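Long-range contact in F-actin-capping protein subunit alpha (Plasmodium berghei, PDB 7A0H), which forms an asymmetric homodimer and probably caps the fast-growing barbed ends of actin filaments, blocking subunit exchange there without severing them: residues Tyr263-Asp275 with Asn279-Leu286. Sequence-based numbering, arbitrary orientation.
Sequences YDLNHLIANTSSD and NTRKIIPL
Ile269 and Ile284 face each other as the hydrogen-bonded pair of a short antiparallel beta hairpin, the last element of the modelled chain after helix 243-266. Ile269 N gives a nearly straight bond to Ile284 O (2.6 Å), and Ile284 N returns one to Ile269 O (2.9 Å). Their side chains share one face: CG1 of each isoleucine sits between its own backbone N and carbonyl carbon (chi1 74° in Ile269, 55° in Ile284), and the two CG1 atoms meet at 4.0 Å. Further out, Ile269 CD1 presses on Leu286 CD2 at 3.5 Å. Toward the turn Asn271 grips the other strand twice, with its backbone N on Lys282 O (2.7 Å) and its ND2 on Arg281 O (3.1 Å), the acceptor lying in the amide plane. Its CG stands anti to the backbone N (chi1 -173°), which carries the amide across to Arg281, while OD1 turns back to Ser273 N in an Asx turn. Asn279 OD1 makes a second Asx turn with Arg281 N; its ND2 meets Asp275 OD1 on the syn side in a bent bond of doubtful length, and that oxygen also accepts from Ser273 OG. One water accepts from ND2 of both asparagines. Glu221 OE2 of the second subunit accepts from the backbone N of both Lys282 and Ile283. Apolar contacts thus lie toward the chain end and polar ones toward the loop, while Lys282 NZ has three oxygen partners, Asn279 O, Leu276 O and Tyr183 OH of the second subunit, consistent with a part in dimerisation.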
ATOM      1  N   TYR A 263       8.542   0.468 -22.881  1.00 53.25           N
ATOM      2  CA  TYR A 263       9.076  -0.848 -23.159  1.00 57.98           C
ATOM      3  C   TYR A 263       9.226  -1.631 -21.867  1.00 55.43           C
ATOM      4  O   TYR A 263       8.886  -2.807 -21.821  1.00 54.02           O
ATOM      5  CB  TYR A 263      10.406  -0.707 -23.872  1.00 60.49           C
ATOM      6  CG  TYR A 263      11.079  -2.032 -24.023  1.00 58.85           C
ATOM      7  CD1 TYR A 263      10.903  -2.815 -25.158  1.00 64.81           C
ATOM      8  CD2 TYR A 263      11.898  -2.513 -23.003  1.00 67.58           C
ATOM      9  CE1 TYR A 263      11.563  -4.045 -25.277  1.00 70.79           C
ATOM     10  CE2 TYR A 263      12.531  -3.725 -23.089  1.00 69.89           C
ATOM     11  CZ  TYR A 263      12.358  -4.506 -24.225  1.00 80.09           C
ATOM     12  OH  TYR A 263      13.001  -5.717 -24.267  1.00 84.53           O
ATOM     13  N   ASP A 264       9.751  -0.982 -20.818  1.00 50.94           N
ATOM     14  CA  ASP A 264       9.918  -1.650 -19.529  1.00 48.57           C
ATOM     15  C   ASP A 264       8.615  -2.183 -18.966  1.00 56.73           C
ATOM     16  O   ASP A 264       8.560  -3.300 -18.461  1.00 57.44           O
ATOM     17  CB  ASP A 264      10.512  -0.679 -18.528  1.00 57.10           C
ATOM     18  CG  ASP A 264      11.950  -0.492 -18.728  1.00 66.95           C
ATOM     19  OD1 ASP A 264      12.541  -1.402 -19.335  1.00 61.79           O
ATOM     20  OD2 ASP A 264      12.491   0.508 -18.217  1.00 68.52           O
ATOM     21  N   LEU A 265       7.565  -1.387 -19.017  1.00 56.28           N
ATOM     22  CA  LEU A 265       6.297  -1.740 -18.409  1.00 57.83           C
ATOM     23  C   LEU A 265       5.641  -2.844 -19.205  1.00 61.42           C
ATOM     24  O   LEU A 265       5.002  -3.761 -18.637  1.00 55.86           O
ATOM     25  CB  LEU A 265       5.411  -0.495 -18.323  1.00 59.93           C
ATOM     26  CG  LEU A 265       5.856   0.566 -17.327  1.00 57.31           C
ATOM     27  CD1 LEU A 265       4.757   1.566 -16.973  1.00 49.25           C
ATOM     28  CD2 LEU A 265       6.315  -0.105 -16.098  1.00 53.29           C
ATOM     29  N   ASN A 266       5.752  -2.750 -20.530  1.00 54.68           N
ATOM     30  CA  ASN A 266       5.275  -3.802 -21.416  1.00 57.20           C
ATOM     31  C   ASN A 266       6.047  -5.118 -21.280  1.00 64.55           C
ATOM     32  O   ASN A 266       5.593  -6.135 -21.841  1.00 61.83           O
ATOM     33  CB  ASN A 266       5.319  -3.337 -22.894  1.00 61.36           C
ATOM     34  CG  ASN A 266       4.119  -2.437 -23.264  1.00 61.19           C
ATOM     35  OD1 ASN A 266       3.174  -2.255 -22.485  1.00 66.22           O
ATOM     36  ND2 ASN A 266       4.139  -1.913 -24.472  1.00 70.70           N
ATOM     37  N   HIS A 267       7.217  -5.148 -20.619  1.00 61.00           N
ATOM     38  CA  HIS A 267       7.915  -6.424 -20.391  1.00 56.27           C
ATOM     39  C   HIS A 267       7.986  -6.874 -18.925  1.00 63.75           C
ATOM     40  O   HIS A 267       8.867  -7.671 -18.564  1.00 59.26           O
ATOM     41  CB  HIS A 267       9.316  -6.359 -20.995  1.00 62.81           C
ATOM     42  CG  HIS A 267       9.300  -6.263 -22.486  1.00 80.15           C
ATOM     43  ND1 HIS A 267       8.837  -5.149 -23.153  1.00 82.44           N
ATOM     44  CD2 HIS A 267       9.574  -7.185 -23.438  1.00 66.19           C
ATOM     45  CE1 HIS A 267       8.895  -5.359 -24.457  1.00106.28           C
ATOM     46  NE2 HIS A 267       9.347  -6.584 -24.653  1.00 90.61           N
ATOM     47  N   LEU A 268       7.143  -6.331 -18.060  1.00 54.83           N
ATOM     48  CA  LEU A 268       7.019  -6.862 -16.717  1.00 66.54           C
ATOM     49  C   LEU A 268       6.184  -8.120 -16.777  1.00 65.62           C
ATOM     50  O   LEU A 268       5.214  -8.184 -17.536  1.00 65.58           O
ATOM     51  CB  LEU A 268       6.325  -5.856 -15.815  1.00 56.38           C
ATOM     52  CG  LEU A 268       7.145  -4.586 -15.655  1.00 59.30           C
ATOM     53  CD1 LEU A 268       6.377  -3.675 -14.817  1.00 55.80           C
ATOM     54  CD2 LEU A 268       8.468  -4.897 -15.034  1.00 60.31           C
ATOM     55  N   ILE A 269       6.541  -9.123 -15.970  1.00 62.81           N
ATOM     56  CA  ILE A 269       5.697 -10.300 -15.822  1.00 68.36           C
ATOM     57  C   ILE A 269       5.492 -10.655 -14.361  1.00 69.09           C
ATOM     58  O   ILE A 269       6.166 -10.150 -13.457  1.00 65.25           O
ATOM     59  CB  ILE A 269       6.315 -11.484 -16.581  1.00 81.43           C
ATOM     60  CG1 ILE A 269       7.515 -11.980 -15.787  1.00 75.12           C
ATOM     61  CG2 ILE A 269       6.741 -10.964 -17.989  1.00 84.37           C
ATOM     62  CD1 ILE A 269       8.121 -13.234 -16.288  1.00 83.47           C
ATOM     63  N   ALA A 270       4.487 -11.492 -14.128  1.00 84.27           N
ATOM     64  CA  ALA A 270       4.236 -11.993 -12.783  1.00 71.02           C
ATOM     65  C   ALA A 270       5.238 -13.105 -12.462  1.00 77.92           C
ATOM     66  O   ALA A 270       5.404 -14.043 -13.253  1.00 82.79           O
ATOM     67  CB  ALA A 270       2.804 -12.485 -12.684  1.00 77.44           C
ATOM     68  N   ASN A 271       5.917 -13.000 -11.323  1.00 68.33           N
ATOM     69  CA  ASN A 271       6.834 -14.058 -10.906  1.00 86.24           C
ATOM     70  C   ASN A 271       6.033 -15.314 -10.558  1.00 99.93           C
ATOM     71  O   ASN A 271       5.024 -15.235  -9.852  1.00 91.13           O
ATOM     72  CB  ASN A 271       7.675 -13.590  -9.711  1.00 88.15           C
ATOM     73  CG  ASN A 271       8.786 -14.584  -9.322  1.00 89.90           C
ATOM     74  OD1 ASN A 271       8.825 -15.702  -9.801  1.00106.38           O
ATOM     75  ND2 ASN A 271       9.673 -14.169  -8.424  1.00114.51           N
ATOM     76  N   THR A 272       6.394 -16.462 -11.154  1.00123.85           N
ATOM     77  CA  THR A 272       5.776 -17.738 -10.795  1.00109.97           C
ATOM     78  C   THR A 272       6.735 -18.636 -10.007  1.00107.18           C
ATOM     79  O   THR A 272       6.578 -19.853 -10.013  1.00114.67           O
ATOM     80  CB  THR A 272       5.226 -18.501 -11.999  1.00109.94           C
ATOM     81  OG1 THR A 272       4.379 -17.641 -12.769  1.00108.94           O
ATOM     82  CG2 THR A 272       4.362 -19.687 -11.511  1.00124.59           C
ATOM     83  N   SER A 273       7.735 -18.053  -9.346  1.00112.56           N
ATOM     84  CA  SER A 273       8.538 -18.782  -8.363  1.00115.20           C
ATOM     85  C   SER A 273       7.608 -19.480  -7.364  1.00140.94           C
ATOM     86  O   SER A 273       6.401 -19.224  -7.358  1.00133.61           O
ATOM     87  CB  SER A 273       9.498 -17.807  -7.678  1.00116.07           C
ATOM     88  OG  SER A 273      10.306 -18.469  -6.726  1.00114.85           O
ATOM     89  N   SER A 274       8.131 -20.423  -6.566  1.00143.27           N
ATOM     90  CA  SER A 274       7.309 -21.179  -5.622  1.00143.02           C
ATOM     91  C   SER A 274       7.107 -20.470  -4.285  1.00134.28           C
ATOM     92  O   SER A 274       6.048 -20.610  -3.644  1.00110.14           O
ATOM     93  CB  SER A 274       7.975 -22.525  -5.362  1.00139.30           C
ATOM     94  OG  SER A 274       9.209 -22.295  -4.702  1.00147.51           O
ATOM     95  N   ASP A 275       8.128 -19.753  -3.819  1.00129.56           N
ATOM     96  CA  ASP A 275       8.136 -19.039  -2.548  1.00127.52           C
ATOM     97  C   ASP A 275       7.341 -17.749  -2.584  1.00121.22           C
ATOM     98  O   ASP A 275       7.575 -16.868  -1.747  1.00112.05           O
ATOM     99  CB  ASP A 275       9.583 -18.763  -2.131  1.00129.42           C
ATOM    100  CG  ASP A 275      10.239 -17.637  -2.951  1.00122.34           C
ATOM    101  OD1 ASP A 275       9.744 -17.279  -4.050  1.00122.76           O
ATOM    102  OD2 ASP A 275      11.270 -17.100  -2.490  1.00119.37           O
ATOM    103  N   ASN A 279       8.007 -14.044  -1.155  1.00 85.07           N
ATOM    104  CA  ASN A 279       8.853 -13.395  -2.161  1.00 86.96           C
ATOM    105  C   ASN A 279       8.621 -11.883  -2.225  1.00 85.24           C
ATOM    106  O   ASN A 279       7.519 -11.408  -2.533  1.00 75.79           O
ATOM    107  CB  ASN A 279       8.615 -14.037  -3.542  1.00104.11           C
ATOM    108  CG  ASN A 279       9.842 -13.928  -4.514  1.00 96.54           C
ATOM    109  OD1 ASN A 279      10.447 -12.872  -4.668  1.00 91.94           O
ATOM    110  ND2 ASN A 279      10.178 -15.037  -5.177  1.00 96.89           N
ATOM    111  N   THR A 280       9.701 -11.130  -2.013  1.00 95.94           N
ATOM    112  CA  THR A 280       9.641  -9.686  -2.132  1.00 90.45           C
ATOM    113  C   THR A 280       9.286  -9.233  -3.541  1.00 81.96           C
ATOM    114  O   THR A 280       8.794  -8.114  -3.723  1.00 71.96           O
ATOM    115  CB  THR A 280      10.986  -9.059  -1.768  1.00102.69           C
ATOM    116  OG1 THR A 280      11.986  -9.506  -2.703  1.00131.34           O
ATOM    117  CG2 THR A 280      11.392  -9.443  -0.350  1.00104.30           C
ATOM    118  N   ARG A 281       9.619 -10.026  -4.560  1.00 83.56           N
ATOM    119  CA  ARG A 281       9.406  -9.622  -5.954  1.00 83.62           C
ATOM    120  C   ARG A 281       8.336 -10.534  -6.549  1.00 81.50           C
ATOM    121  O   ARG A 281       8.630 -11.648  -6.989  1.00 78.70           O
ATOM    122  CB  ARG A 281      10.705  -9.697  -6.762  1.00 88.53           C
ATOM    123  CG  ARG A 281      11.847  -9.084  -6.063  1.00 81.64           C
ATOM    124  CD  ARG A 281      13.138  -9.404  -6.720  1.00108.03           C
ATOM    125  NE  ARG A 281      14.189  -8.988  -5.800  1.00139.67           N
ATOM    126  CZ  ARG A 281      15.463  -9.350  -5.889  1.00152.25           C
ATOM    127  NH1 ARG A 281      15.865 -10.145  -6.873  1.00146.69           N
ATOM    128  NH2 ARG A 281      16.333  -8.924  -4.978  1.00145.08           N
ATOM    129  N   LYS A 282       7.084 -10.094  -6.500  1.00 73.05           N
ATOM    130  CA  LYS A 282       6.022 -10.811  -7.192  1.00 67.47           C
ATOM    131  C   LYS A 282       5.872 -10.343  -8.625  1.00 76.12           C
ATOM    132  O   LYS A 282       5.320 -11.063  -9.466  1.00 76.49           O
ATOM    133  CB  LYS A 282       4.705 -10.662  -6.425  1.00 75.35           C
ATOM    134  CG  LYS A 282       4.748 -11.339  -5.016  1.00 65.92           C
ATOM    135  CD  LYS A 282       3.439 -11.138  -4.315  1.00 77.78           C
ATOM    136  CE  LYS A 282       3.413 -11.856  -2.919  1.00 81.98           C
ATOM    137  NZ  LYS A 282       4.635 -11.545  -2.083  1.00 68.30           N
ATOM    138  N   ILE A 283       6.380  -9.153  -8.915  1.00 67.51           N
ATOM    139  CA  ILE A 283       6.402  -8.583 -10.243  1.00 72.57           C
ATOM    140  C   ILE A 283       7.847  -8.412 -10.626  1.00 62.91           C
ATOM    141  O   ILE A 283       8.620  -7.871  -9.822  1.00 71.22           O
ATOM    142  CB  ILE A 283       5.658  -7.245 -10.303  1.00 71.11           C
ATOM    143  CG1 ILE A 283       4.190  -7.509  -9.959  1.00 76.80           C
ATOM    144  CG2 ILE A 283       5.885  -6.609 -11.630  1.00 67.56           C
ATOM    145  CD1 ILE A 283       3.375  -6.271  -9.835  1.00 88.27           C
ATOM    146  N   ILE A 284       8.215  -8.883 -11.799  1.00 61.89           N
ATOM    147  CA  ILE A 284       9.586  -8.835 -12.248  1.00 74.67           C
ATOM    148  C   ILE A 284       9.680  -8.615 -13.763  1.00 84.26           C
ATOM    149  O   ILE A 284       8.674  -8.806 -14.486  1.00 61.61           O
ATOM    150  CB  ILE A 284      10.359 -10.110 -11.890  1.00 83.20           C
ATOM    151  CG1 ILE A 284       9.620 -11.310 -12.429  1.00 76.93           C
ATOM    152  CG2 ILE A 284      10.570 -10.214 -10.410  1.00 85.93           C
ATOM    153  CD1 ILE A 284      10.478 -12.501 -12.430  1.00 85.34           C
ATOM    154  N   PRO A 285      10.794  -8.126 -14.249  1.00 96.60           N
ATOM    155  CA  PRO A 285      11.055  -8.112 -15.694  1.00101.20           C
ATOM    156  C   PRO A 285      11.732  -9.408 -16.144  1.00110.82           C
ATOM    157  O   PRO A 285      12.178 -10.223 -15.342  1.00105.82           O
ATOM    158  CB  PRO A 285      12.005  -6.924 -15.837  1.00 99.33           C
ATOM    159  CG  PRO A 285      12.803  -6.981 -14.595  1.00105.14           C
ATOM    160  CD  PRO A 285      11.857  -7.428 -13.501  1.00 94.68           C
ATOM    161  N   LEU A 286      11.727  -9.616 -17.458  1.00138.62           N
ATOM    162  CA  LEU A 286      12.636 -10.606 -18.068  1.00121.05           C
ATOM    163  C   LEU A 286      13.999 -10.001 -18.442  1.00131.04           C
ATOM    164  O   LEU A 286      15.064 -10.502 -18.059  1.00146.52           O
ATOM    165  CB  LEU A 286      12.005 -11.250 -19.291  1.00100.78           C
ATOM    166  CG  LEU A 286      10.732 -12.036 -18.994  1.00127.73           C
ATOM    167  CD1 LEU A 286      10.002 -12.467 -20.252  1.00107.48           C
ATOM    168  CD2 LEU A 286      11.071 -13.277 -18.120  1.00145.67           C
TER
HETATM  169  O   HOH W   1      12.336 -15.298  -7.514  1.00 90.94           O